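Local coordinates for uncharacterized protein (Sus scrofa, PDB 5BNF) that is porcine CD38, a member of the ADP-ribosyl cyclase family, here as a single disulfide-rich chain that combines a group of helices with a parallel beta-sheet, at residues Leu143-Arg146 / Phe147-Ala151; Ala40-Asp43 / Ala44-Lys48; Arg17-Thr20 / Tyr21-Val25. All coordinates share one frame; numbering follows the deposited sequence.

In the fold
From the N terminus, interaction 3 comes first, at the C-terminal end of helix 10-25, where the last turn widens. The chain then enters helix 34-45, and interaction 2 lies where that helix gives way to a beta turn; the Cys18-Cys34 disulfide ties the two helices together. Interaction 1 comes much later, at the end of helix 135-149, just before strand 153-160 of the parallel sheet. All three are local contacts in series, so none encloses or crosses another, and none closes a long loop. Their centres lie about 21 to 22 Å apart. Phe41 and Phe45 of interaction 2 also reach helix 135-149, through Phe139 and Phe135.

Interaction 1: residues Leu143-Arg146 / Phe147-Ala151; sequences LSKR and FAENA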
ATOM      1  N   LEU A 143      -5.515  -2.686   1.054  1.00 23.69           N
ATOM      2  CA  LEU A 143      -4.633  -3.130  -0.011  1.00 29.39           C
ATOM      3  C   LEU A 143      -3.322  -3.622   0.592  1.00 33.18           C
ATOM      4  O   LEU A 143      -2.811  -4.682   0.233  1.00 29.82           O
ATOM      5  CB  LEU A 143      -4.352  -1.978  -0.979  1.00 12.11           C
ATOM      6  CG  LEU A 143      -3.894  -2.456  -2.355  1.00 39.52           C
ATOM      7  CD1 LEU A 143      -4.926  -3.444  -2.892  1.00 25.54           C
ATOM      8  CD2 LEU A 143      -3.724  -1.273  -3.309  1.00 30.22           C
ATOM      9  N   SER A 144      -2.794  -2.841   1.528  1.00 38.03           N
ATOM     10  CA  SER A 144      -1.550  -3.179   2.195  1.00 27.81           C
ATOM     11  C   SER A 144      -1.695  -4.481   2.956  1.00 29.05           C
ATOM     12  O   SER A 144      -0.838  -5.360   2.867  1.00 31.85           O
ATOM     13  CB  SER A 144      -1.151  -2.055   3.144  1.00 21.80           C
ATOM     14  OG  SER A 144      -0.811  -0.890   2.412  1.00 22.21           O
ATOM     15  N   LYS A 145      -2.790  -4.614   3.694  1.00 29.96           N
ATOM     16  CA  LYS A 145      -3.035  -5.827   4.456  1.00 31.14           C
ATOM     17  C   LYS A 145      -3.040  -7.043   3.538  1.00 31.22           C
ATOM     18  O   LYS A 145      -2.398  -8.045   3.830  1.00 31.95           O
ATOM     19  CB  LYS A 145      -4.370  -5.743   5.191  1.00 27.49           C
ATOM     20  CG  LYS A 145      -4.716  -7.010   5.943  1.00 27.61           C
ATOM     21  CD  LYS A 145      -4.939  -6.726   7.415  1.00 33.75           C
ATOM     22  CE  LYS A 145      -6.295  -7.242   7.865  1.00 51.00           C
ATOM     23  NZ  LYS A 145      -7.421  -6.554   7.168  1.00 46.62           N
ATOM     24  N   ARG A 146      -3.775  -6.954   2.435  1.00 31.40           N
ATOM     25  CA  ARG A 146      -3.849  -8.056   1.475  1.00 41.53           C
ATOM     26  C   ARG A 146      -2.476  -8.351   0.883  1.00 37.42           C
ATOM     27  O   ARG A 146      -2.063  -9.503   0.811  1.00 44.43           O
ATOM     28  CB  ARG A 146      -4.813  -7.720   0.330  1.00 38.35           C
ATOM     29  CG  ARG A 146      -6.290  -7.778   0.684  1.00 64.81           C
ATOM     30  CD  ARG A 146      -6.743  -9.200   0.951  1.00 63.90           C
ATOM     31  NE  ARG A 146      -7.060  -9.422   2.357  1.00 67.94           N
ATOM     32  CZ  ARG A 146      -8.240  -9.165   2.910  1.00 64.49           C
ATOM     33  NH1 ARG A 146      -8.429  -9.397   4.203  1.00 61.02           N
ATOM     34  NH2 ARG A 146      -9.233  -8.689   2.168  1.00 67.80           N
ATOM     35  N   PHE A 147      -1.780  -7.299   0.460  1.00 39.87           N
ATOM     36  CA  PHE A 147      -0.455  -7.419  -0.137  1.00 38.62           C
ATOM     37  C   PHE A 147       0.491  -8.180   0.791  1.00 36.52           C
ATOM     38  O   PHE A 147       1.271  -9.006   0.341  1.00 37.42           O
ATOM     39  CB  PHE A 147       0.100  -6.018  -0.436  1.00 30.32           C
ATOM     40  CG  PHE A 147       1.352  -6.010  -1.286  1.00 38.11           C
ATOM     41  CD1 PHE A 147       1.337  -6.513  -2.583  1.00 41.67           C
ATOM     42  CD2 PHE A 147       2.533  -5.441  -0.807  1.00 27.81           C
ATOM     43  CE1 PHE A 147       2.474  -6.448  -3.395  1.00 22.24           C
ATOM     44  CE2 PHE A 147       3.673  -5.372  -1.610  1.00 37.15           C
ATOM     45  CZ  PHE A 147       3.641  -5.875  -2.909  1.00 38.16           C
ATOM     46  N   ALA A 148       0.405  -7.911   2.087  1.00 38.65           N
ATOM     47  CA  ALA A 148       1.269  -8.573   3.061  1.00 34.78           C
ATOM     48  C   ALA A 148       0.862 -10.022   3.288  1.00 41.45           C
ATOM     49  O   ALA A 148       1.717 -10.901   3.442  1.00 41.36           O
ATOM     50  CB  ALA A 148       1.246  -7.813   4.379  1.00 18.02           C
ATOM     51  N   GLU A 149      -0.443 -10.271   3.303  1.00 37.03           N
ATOM     52  CA  GLU A 149      -0.950 -11.615   3.517  1.00 40.00           C
ATOM     53  C   GLU A 149      -0.599 -12.566   2.365  1.00 43.16           C
ATOM     54  O   GLU A 149      -0.401 -13.754   2.586  1.00 50.72           O
ATOM     55  CB  GLU A 149      -2.467 -11.572   3.718  1.00 40.48           C
ATOM     56  CG  GLU A 149      -2.917 -10.742   4.910  1.00 47.20           C
ATOM     57  CD  GLU A 149      -4.436 -10.758   5.101  1.00 58.76           C
ATOM     58  OE1 GLU A 149      -5.163 -10.549   4.110  1.00 51.69           O
ATOM     59  OE2 GLU A 149      -4.907 -10.973   6.240  1.00 48.85           O
ATOM     60  N   ASN A 150      -0.510 -12.039   1.148  1.00 36.75           N
ATOM     61  CA  ASN A 150      -0.195 -12.855  -0.021  1.00 43.51           C
ATOM     62  C   ASN A 150       1.297 -12.945  -0.317  1.00 47.42           C
ATOM     63  O   ASN A 150       1.697 -13.483  -1.354  1.00 47.26           O
ATOM     64  CB  ASN A 150      -0.896 -12.307  -1.270  1.00 49.19           C
ATOM     65  CG  ASN A 150      -2.407 -12.305  -1.147  1.00 63.59           C
ATOM     66  OD1 ASN A 150      -3.010 -13.284  -0.704  1.00 58.62           O
ATOM     67  ND2 ASN A 150      -3.031 -11.208  -1.562  1.00 65.32           N
ATOM     68  N   ALA A 151       2.120 -12.406   0.574  1.00 39.53           N
ATOM     69  CA  ALA A 151       3.563 -12.446   0.369  1.00 43.94           C
ATOM     70  C   ALA A 151       4.078 -13.849   0.658  1.00 43.63           C
ATOM     71  O   ALA A 151       3.619 -14.500   1.589  1.00 36.81           O
ATOM     72  CB  ALA A 151       4.252 -11.434   1.274  1.00 41.74           C
TER
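Leu143 to Glu149 form the last helical turns of helix 135-149, with Phe147 N bonded to Leu143 O at 2.8 Å and three more i to i+4 bonds following in succession. The last of them runs from Asn150 N to Arg146 O (3.0 Å), although Asn150 is already the first residue to leave helical backbone angles.

On the flank of this helix end, Arg146 and Glu149 run side by side, pointing the same way, and close an i to i+3 salt bridge. Arg146 NE, rather than a terminal nitrogen, does the work: it meets Glu149 OE1 at 2.8 Å in a nearly straight bond (174°). The carboxylate oxygen sits at the edge of the guanidinium, in its plane, and the two flat groups are only 16° apart. Bends at chi2 and chi3 of the arginine turn NE toward the carboxylate. Glu149 instead keeps its chain extended beyond CG.

Its other neighbour is Lys145, whose CG lies 3.9 Å from Glu149 CD, while Glu149 CG is pressed to 3.0 Å against Lys145 O. The lysine ammonium stays apart from this carboxylate, Lys145 NZ being 5.2 Å from Glu149 OE2, and forms its salt bridge with Glu55; the opposite charge nearby may still add a modest attraction.

Away from the charged flank, Phe147 turns its ring steeply against Phe76 of strand 75-77. Ser144 and Ala148 pack on helix 172-180, and Leu143 touches Met62 of helix 59-64. Lys185 NZ donates a hydrogen bond to Ala151 O, just before the chain enters strand 153-160, so this helix end touches helices 172-180 and 59-64 and reaches strand 75-77 of the parallel sheet.

Interaction 2: residues Ala40-Asp43 / Ala44-Lys48; sequences AFTD and AFISK
Thr42 O accepts two backbone donors where helix 34-45 runs out, Phe45 N and Ile46 N. The bond from Ile46 N to Thr42 O is the straighter, 3.0 Å long with 163° at the hydrogen, and arrives nearly along the C=O axis. Phe45 N comes in at 3.2 Å from Thr42 O, from above the carbonyl plane and not on a lone pair. One residue earlier, Ala44 N is shared between Ala40 O and Phe41 O, and both bonds are weak.

Two more carbonyls are served by Lys48. Its chain, extended beyond CG, reaches back along the turn and brings Lys48 NZ to 2.8 Å from Ala44 O, with a weak second bond to Asp43 O. A water reinforces this end by donating to Asp43 O at 2.6 Å and, over a longer distance, to Ile46 O, which Ser47 OG also meets at 2.6 Å. In the fold this is the frayed C-terminal end of a helix, passing into a type II beta turn from Phe45 to Lys48; a lysine amine and a water supply donors to carbonyls of the last turn.

The side chains line up beside these bonds. Thr42 and Ile46 lie alongside, pointing the same way, with Thr42 CG2 3.7 Å from Ile46 CD1, while Thr42 OG1 turns to Lys38 O. Phe45 has its CG between the backbone N and the carbonyl carbon (chi1 72°), a setting that folds the ring back so that Thr42 O lies over one face, toward the rim. Phe45 CE2 also comes within 4.3 Å of Phe41 CD1. Trp111 meets both aromatic rings, standing edge-to-face with Phe41, and Phe41 meets Phe10 in the same manner.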
ATOM      1  N   ALA A  40     -16.904  -1.156  -9.730  1.00 48.95           N
ATOM      2  CA  ALA A  40     -16.766  -1.587  -8.345  1.00 46.97           C
ATOM      3  C   ALA A  40     -16.114  -0.519  -7.464  1.00 39.13           C
ATOM      4  O   ALA A  40     -16.562  -0.255  -6.345  1.00 32.09           O
ATOM      5  CB  ALA A  40     -15.955  -2.852  -8.295  1.00 32.49           C
ATOM      6  N   PHE A  41     -15.047   0.077  -7.974  1.00 32.23           N
ATOM      7  CA  PHE A  41     -14.334   1.113  -7.252  1.00 42.09           C
ATOM      8  C   PHE A  41     -15.355   2.186  -6.891  1.00 42.77           C
ATOM      9  O   PHE A  41     -15.600   2.463  -5.718  1.00 43.78           O
ATOM     10  CB  PHE A  41     -13.250   1.719  -8.147  1.00 39.81           C
ATOM     11  CG  PHE A  41     -12.052   2.244  -7.400  1.00 44.02           C
ATOM     12  CD1 PHE A  41     -12.186   2.803  -6.131  1.00 51.85           C
ATOM     13  CD2 PHE A  41     -10.791   2.200  -7.982  1.00 32.66           C
ATOM     14  CE1 PHE A  41     -11.074   3.311  -5.452  1.00 45.07           C
ATOM     15  CE2 PHE A  41      -9.675   2.703  -7.315  1.00 55.64           C
ATOM     16  CZ  PHE A  41      -9.818   3.260  -6.046  1.00 58.60           C
ATOM     17  N   THR A  42     -15.950   2.770  -7.927  1.00 41.89           N
ATOM     18  CA  THR A  42     -16.944   3.824  -7.788  1.00 47.70           C
ATOM     19  C   THR A  42     -18.144   3.428  -6.924  1.00 49.04           C
ATOM     20  O   THR A  42     -18.568   4.188  -6.054  1.00 46.17           O
ATOM     21  CB  THR A  42     -17.450   4.261  -9.171  1.00 51.38           C
ATOM     22  OG1 THR A  42     -16.346   4.694  -9.971  1.00 57.24           O
ATOM     23  CG2 THR A  42     -18.434   5.398  -9.035  1.00 62.38           C
ATOM     24  N   ASP A  43     -18.690   2.242  -7.160  1.00 50.59           N
ATOM     25  CA  ASP A  43     -19.838   1.767  -6.397  1.00 50.49           C
ATOM     26  C   ASP A  43     -19.554   1.676  -4.913  1.00 49.19           C
ATOM     27  O   ASP A  43     -20.460   1.776  -4.087  1.00 54.41           O
ATOM     28  CB  ASP A  43     -20.275   0.396  -6.902  1.00 55.03           C
ATOM     29  CG  ASP A  43     -20.990   0.474  -8.227  1.00 69.97           C
ATOM     30  OD1 ASP A  43     -20.978   1.567  -8.834  1.00 66.43           O
ATOM     31  OD2 ASP A  43     -21.560  -0.550  -8.662  1.00 77.87           O
ATOM     32  N   ALA A  44     -18.285   1.489  -4.585  1.00 45.49           N
ATOM     33  CA  ALA A  44     -17.858   1.354  -3.204  1.00 38.10           C
ATOM     34  C   ALA A  44     -17.986   2.609  -2.344  1.00 37.48           C
ATOM     35  O   ALA A  44     -18.138   2.504  -1.127  1.00 36.55           O
ATOM     36  CB  ALA A  44     -16.412   0.861  -3.171  1.00 40.75           C
ATOM     37  N   PHE A  45     -17.944   3.788  -2.959  1.00 30.87           N
ATOM     38  CA  PHE A  45     -17.994   5.026  -2.188  1.00 34.19           C
ATOM     39  C   PHE A  45     -18.990   6.093  -2.634  1.00 33.72           C
ATOM     40  O   PHE A  45     -19.447   6.899  -1.821  1.00 31.16           O
ATOM     41  CB  PHE A  45     -16.595   5.639  -2.155  1.00 21.65           C
ATOM     42  CG  PHE A  45     -16.164   6.240  -3.468  1.00 29.23           C
ATOM     43  CD1 PHE A  45     -16.542   7.535  -3.813  1.00 23.68           C
ATOM     44  CD2 PHE A  45     -15.364   5.519  -4.355  1.00 34.01           C
ATOM     45  CE1 PHE A  45     -16.136   8.105  -5.020  1.00 25.76           C
ATOM     46  CE2 PHE A  45     -14.949   6.083  -5.574  1.00 17.43           C
ATOM     47  CZ  PHE A  45     -15.335   7.377  -5.903  1.00 25.17           C
ATOM     48  N   ILE A  46     -19.304   6.112  -3.922  1.00 37.62           N
ATOM     49  CA  ILE A  46     -20.230   7.089  -4.473  1.00 32.80           C
ATOM     50  C   ILE A  46     -21.529   7.170  -3.669  1.00 35.19           C
ATOM     51  O   ILE A  46     -22.086   6.154  -3.247  1.00 37.81           O
ATOM     52  CB  ILE A  46     -20.536   6.764  -5.958  1.00 40.87           C
ATOM     53  CG1 ILE A  46     -20.278   7.997  -6.828  1.00 52.06           C
ATOM     54  CG2 ILE A  46     -21.979   6.329  -6.127  1.00 53.62           C
ATOM     55  CD1 ILE A  46     -18.829   8.417  -6.892  1.00 52.72           C
ATOM     56  N   SER A  47     -21.986   8.398  -3.452  1.00 30.60           N
ATOM     57  CA  SER A  47     -23.211   8.684  -2.712  1.00 30.69           C
ATOM     58  C   SER A  47     -23.259   8.106  -1.299  1.00 34.16           C
ATOM     59  O   SER A  47     -24.334   7.798  -0.783  1.00 26.29           O
ATOM     60  CB  SER A  47     -24.432   8.203  -3.495  1.00 43.73           C
ATOM     61  OG  SER A  47     -24.606   6.808  -3.345  1.00 51.73           O
ATOM     62  N   LYS A  48     -22.093   7.961  -0.676  1.00 35.77           N
ATOM     63  CA  LYS A  48     -22.018   7.455   0.690  1.00 31.26           C
ATOM     64  C   LYS A  48     -21.358   8.484   1.609  1.00 35.35           C
ATOM     65  O   LYS A  48     -20.587   9.337   1.157  1.00 26.83           O
ATOM     66  CB  LYS A  48     -21.218   6.160   0.738  1.00 32.43           C
ATOM     67  CG  LYS A  48     -21.849   4.998  -0.006  1.00 35.58           C
ATOM     68  CD  LYS A  48     -20.964   3.760   0.091  1.00 47.15           C
ATOM     69  CE  LYS A  48     -21.590   2.556  -0.609  1.00 57.35           C
ATOM     70  NZ  LYS A  48     -20.655   1.397  -0.704  1.00 57.74           N
TER
HETATM   71  O   HOH W   1     -22.652   3.180  -4.497  1.00 40.21           O

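Interaction 3: residues Arg17-Thr20 / Tyr21-Val25; sequences RCYT and YIRVV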
ATOM      1  N   ARG A  17      -5.838   3.912 -16.628  1.00 48.95           N
ATOM      2  CA  ARG A  17      -4.785   3.227 -15.898  1.00 46.07           C
ATOM      3  C   ARG A  17      -4.980   1.725 -15.893  1.00 45.32           C
ATOM      4  O   ARG A  17      -4.057   0.976 -16.209  1.00 48.57           O
ATOM      5  CB  ARG A  17      -4.713   3.739 -14.455  1.00 53.93           C
ATOM      6  CG  ARG A  17      -4.195   5.166 -14.326  1.00 51.28           C
ATOM      7  CD  ARG A  17      -3.845   5.501 -12.884  1.00 39.09           C
ATOM      8  NE  ARG A  17      -3.284   6.842 -12.759  1.00 37.17           N
ATOM      9  CZ  ARG A  17      -2.890   7.377 -11.613  1.00 39.75           C
ATOM     10  NH1 ARG A  17      -2.996   6.680 -10.491  1.00 44.06           N
ATOM     11  NH2 ARG A  17      -2.400   8.608 -11.589  1.00 42.41           N
ATOM     12  N   CYS A  18      -6.181   1.283 -15.544  1.00 35.46           N
ATOM     13  CA  CYS A  18      -6.464  -0.146 -15.508  1.00 45.68           C
ATOM     14  C   CYS A  18      -6.107  -0.852 -16.815  1.00 58.32           C
ATOM     15  O   CYS A  18      -5.393  -1.855 -16.810  1.00 56.79           O
ATOM     16  CB  CYS A  18      -7.935  -0.384 -15.182  1.00 34.75           C
ATOM     17  SG  CYS A  18      -8.434  -2.130 -15.270  1.00 66.37           S
ATOM     18  N   TYR A  19      -6.606  -0.343 -17.935  1.00 65.31           N
ATOM     19  CA  TYR A  19      -6.298  -0.966 -19.212  1.00 66.57           C
ATOM     20  C   TYR A  19      -4.802  -0.966 -19.452  1.00 60.86           C
ATOM     21  O   TYR A  19      -4.211  -2.016 -19.693  1.00 61.43           O
ATOM     22  CB  TYR A  19      -7.036  -0.263 -20.357  1.00 70.12           C
ATOM     23  CG  TYR A  19      -8.468  -0.736 -20.511  1.00 66.62           C
ATOM     24  CD1 TYR A  19      -8.758  -2.094 -20.636  1.00 65.17           C
ATOM     25  CD2 TYR A  19      -9.528   0.165 -20.515  1.00 74.54           C
ATOM     26  CE1 TYR A  19     -10.068  -2.546 -20.759  1.00 82.29           C
ATOM     27  CE2 TYR A  19     -10.847  -0.276 -20.640  1.00 86.52           C
ATOM     28  CZ  TYR A  19     -11.109  -1.635 -20.760  1.00 89.63           C
ATOM     29  OH  TYR A  19     -12.407  -2.087 -20.880  1.00 88.05           O
ATOM     30  N   THR A  20      -4.182   0.204 -19.365  1.00 59.96           N
ATOM     31  CA  THR A  20      -2.745   0.298 -19.573  1.00 58.78           C
ATOM     32  C   THR A  20      -1.995  -0.760 -18.760  1.00 68.65           C
ATOM     33  O   THR A  20      -0.918  -1.210 -19.154  1.00 75.22           O
ATOM     34  CB  THR A  20      -2.221   1.683 -19.181  1.00 49.93           C
ATOM     35  OG1 THR A  20      -2.849   2.675 -19.999  1.00 60.24           O
ATOM     36  CG2 THR A  20      -0.720   1.758 -19.374  1.00 53.00           C
ATOM     37  N   TYR A  21      -2.574  -1.163 -17.632  1.00 66.03           N
ATOM     38  CA  TYR A  21      -1.945  -2.159 -16.774  1.00 65.60           C
ATOM     39  C   TYR A  21      -2.071  -3.583 -17.311  1.00 67.68           C
ATOM     40  O   TYR A  21      -1.084  -4.314 -17.367  1.00 68.06           O
ATOM     41  CB  TYR A  21      -2.540  -2.110 -15.359  1.00 39.47           C
ATOM     42  CG  TYR A  21      -1.782  -2.956 -14.353  1.00 40.22           C
ATOM     43  CD1 TYR A  21      -0.599  -2.499 -13.776  1.00 42.91           C
ATOM     44  CD2 TYR A  21      -2.239  -4.222 -13.993  1.00 56.20           C
ATOM     45  CE1 TYR A  21       0.111  -3.287 -12.857  1.00 30.48           C
ATOM     46  CE2 TYR A  21      -1.536  -5.015 -13.078  1.00 43.46           C
ATOM     47  CZ  TYR A  21      -0.367  -4.537 -12.515  1.00 39.98           C
ATOM     48  OH  TYR A  21       0.307  -5.301 -11.595  1.00 41.13           O
ATOM     49  N   ILE A  22      -3.278  -3.975 -17.709  1.00 69.24           N
ATOM     50  CA  ILE A  22      -3.510  -5.332 -18.195  1.00 72.06           C
ATOM     51  C   ILE A  22      -3.103  -5.628 -19.633  1.00 75.59           C
ATOM     52  O   ILE A  22      -3.184  -6.775 -20.073  1.00 75.51           O
ATOM     53  CB  ILE A  22      -4.982  -5.737 -18.050  1.00 69.94           C
ATOM     54  CG1 ILE A  22      -5.861  -4.828 -18.910  1.00 74.67           C
ATOM     55  CG2 ILE A  22      -5.385  -5.677 -16.592  1.00 74.23           C
ATOM     56  CD1 ILE A  22      -7.272  -5.358 -19.106  1.00 83.18           C
ATOM     57  N   ARG A  23      -2.672  -4.613 -20.368  1.00 76.42           N
ATOM     58  CA  ARG A  23      -2.265  -4.835 -21.746  1.00 83.03           C
ATOM     59  C   ARG A  23      -0.790  -4.556 -21.933  1.00 84.44           C
ATOM     60  O   ARG A  23      -0.184  -5.010 -22.905  1.00 89.01           O
ATOM     61  CB  ARG A  23      -3.072  -3.943 -22.685  1.00 90.88           C
ATOM     62  CG  ARG A  23      -4.535  -4.333 -22.821  1.00 97.87           C
ATOM     63  CD  ARG A  23      -5.401  -3.093 -22.759  1.00101.05           C
ATOM     64  NE  ARG A  23      -6.749  -3.301 -23.273  1.00 98.62           N
ATOM     65  CZ  ARG A  23      -7.431  -2.365 -23.924  1.00102.03           C
ATOM     66  NH1 ARG A  23      -6.877  -1.176 -24.131  1.00 94.96           N
ATOM     67  NH2 ARG A  23      -8.656  -2.611 -24.370  1.00 99.74           N
ATOM     68  N   VAL A  24      -0.211  -3.819 -20.995  1.00 79.34           N
ATOM     69  CA  VAL A  24       1.192  -3.462 -21.099  1.00 74.06           C
ATOM     70  C   VAL A  24       2.026  -3.763 -19.860  1.00 76.08           C
ATOM     71  O   VAL A  24       3.011  -4.496 -19.933  1.00 79.84           O
ATOM     72  CB  VAL A  24       1.331  -1.974 -21.426  1.00 61.71           C
ATOM     73  CG1 VAL A  24       2.754  -1.665 -21.836  1.00 64.23           C
ATOM     74  CG2 VAL A  24       0.345  -1.599 -22.516  1.00 55.50           C
ATOM     75  N   VAL A  25       1.636  -3.195 -18.724  1.00 77.26           N
ATOM     76  CA  VAL A  25       2.375  -3.397 -17.483  1.00 77.88           C
ATOM     77  C   VAL A  25       2.519  -4.874 -17.126  1.00 74.47           C
ATOM     78  O   VAL A  25       3.614  -5.356 -16.844  1.00 78.33           O
ATOM     79  CB  VAL A  25       1.698  -2.672 -16.308  1.00 84.69           C
ATOM     80  CG1 VAL A  25       2.647  -2.633 -15.116  1.00 89.95           C
ATOM     81  CG2 VAL A  25       1.291  -1.268 -16.726  1.00 91.76           C
TER
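Arg17 to Val25 make up the end of helix 10-25, which begins this stretch in alpha-helical geometry and finishes with a wider pi-type turn. Ile22 N donates to Cys18 O at 3.1 Å in the normal i to i+4 pattern. In the wide turn Val25 N reaches back five residues to Thr20 O, at 3.3 Å and 168°, lying in the carbonyl plane; Val24 N shares that oxygen through a weak bond. The bond from Arg23 N, within the widened turn, to Tyr19 O is also weak.

Tyr19 and Arg23 carry the main side-chain contact, lying side by side one turn apart and pointing the same way. The guanidinium is laid over the tyrosine, NH2 above one face of the ring, and Tyr19 CD1 stands in turn over a face of the guanidinium, toward its rim. The planes are 30° apart, an inclined rather than parallel overlap. A bend at chi2 steers the arginine chain past Tyr19 O, with Arg23 CD 3.5 Å from that oxygen, and leaves Arg23 NE 3.5 Å from Tyr19 CD1.

Ile22 approaches the same aromatic ring obliquely, Ile22 CD1 lying 3.9 Å from Tyr19 CD1. Its CG1 lies between the backbone N and the carbonyl carbon (chi1 63°), which brings Ile22 CG1 to 3.4 Å from Tyr19 O.

Cys18 fastens the helix to helix 34-45 through its disulfide with Cys34, which Tyr19 and Ile22 also touch. On helix 101-106, Tyr104 meets the ring of Tyr21, whose hydroxyl is hydrogen-bonded to Asn99 O and Gln67 NE2. Where the pi-type turn closes, Val25 CG2 rests 3.3 Å from Thr20 O.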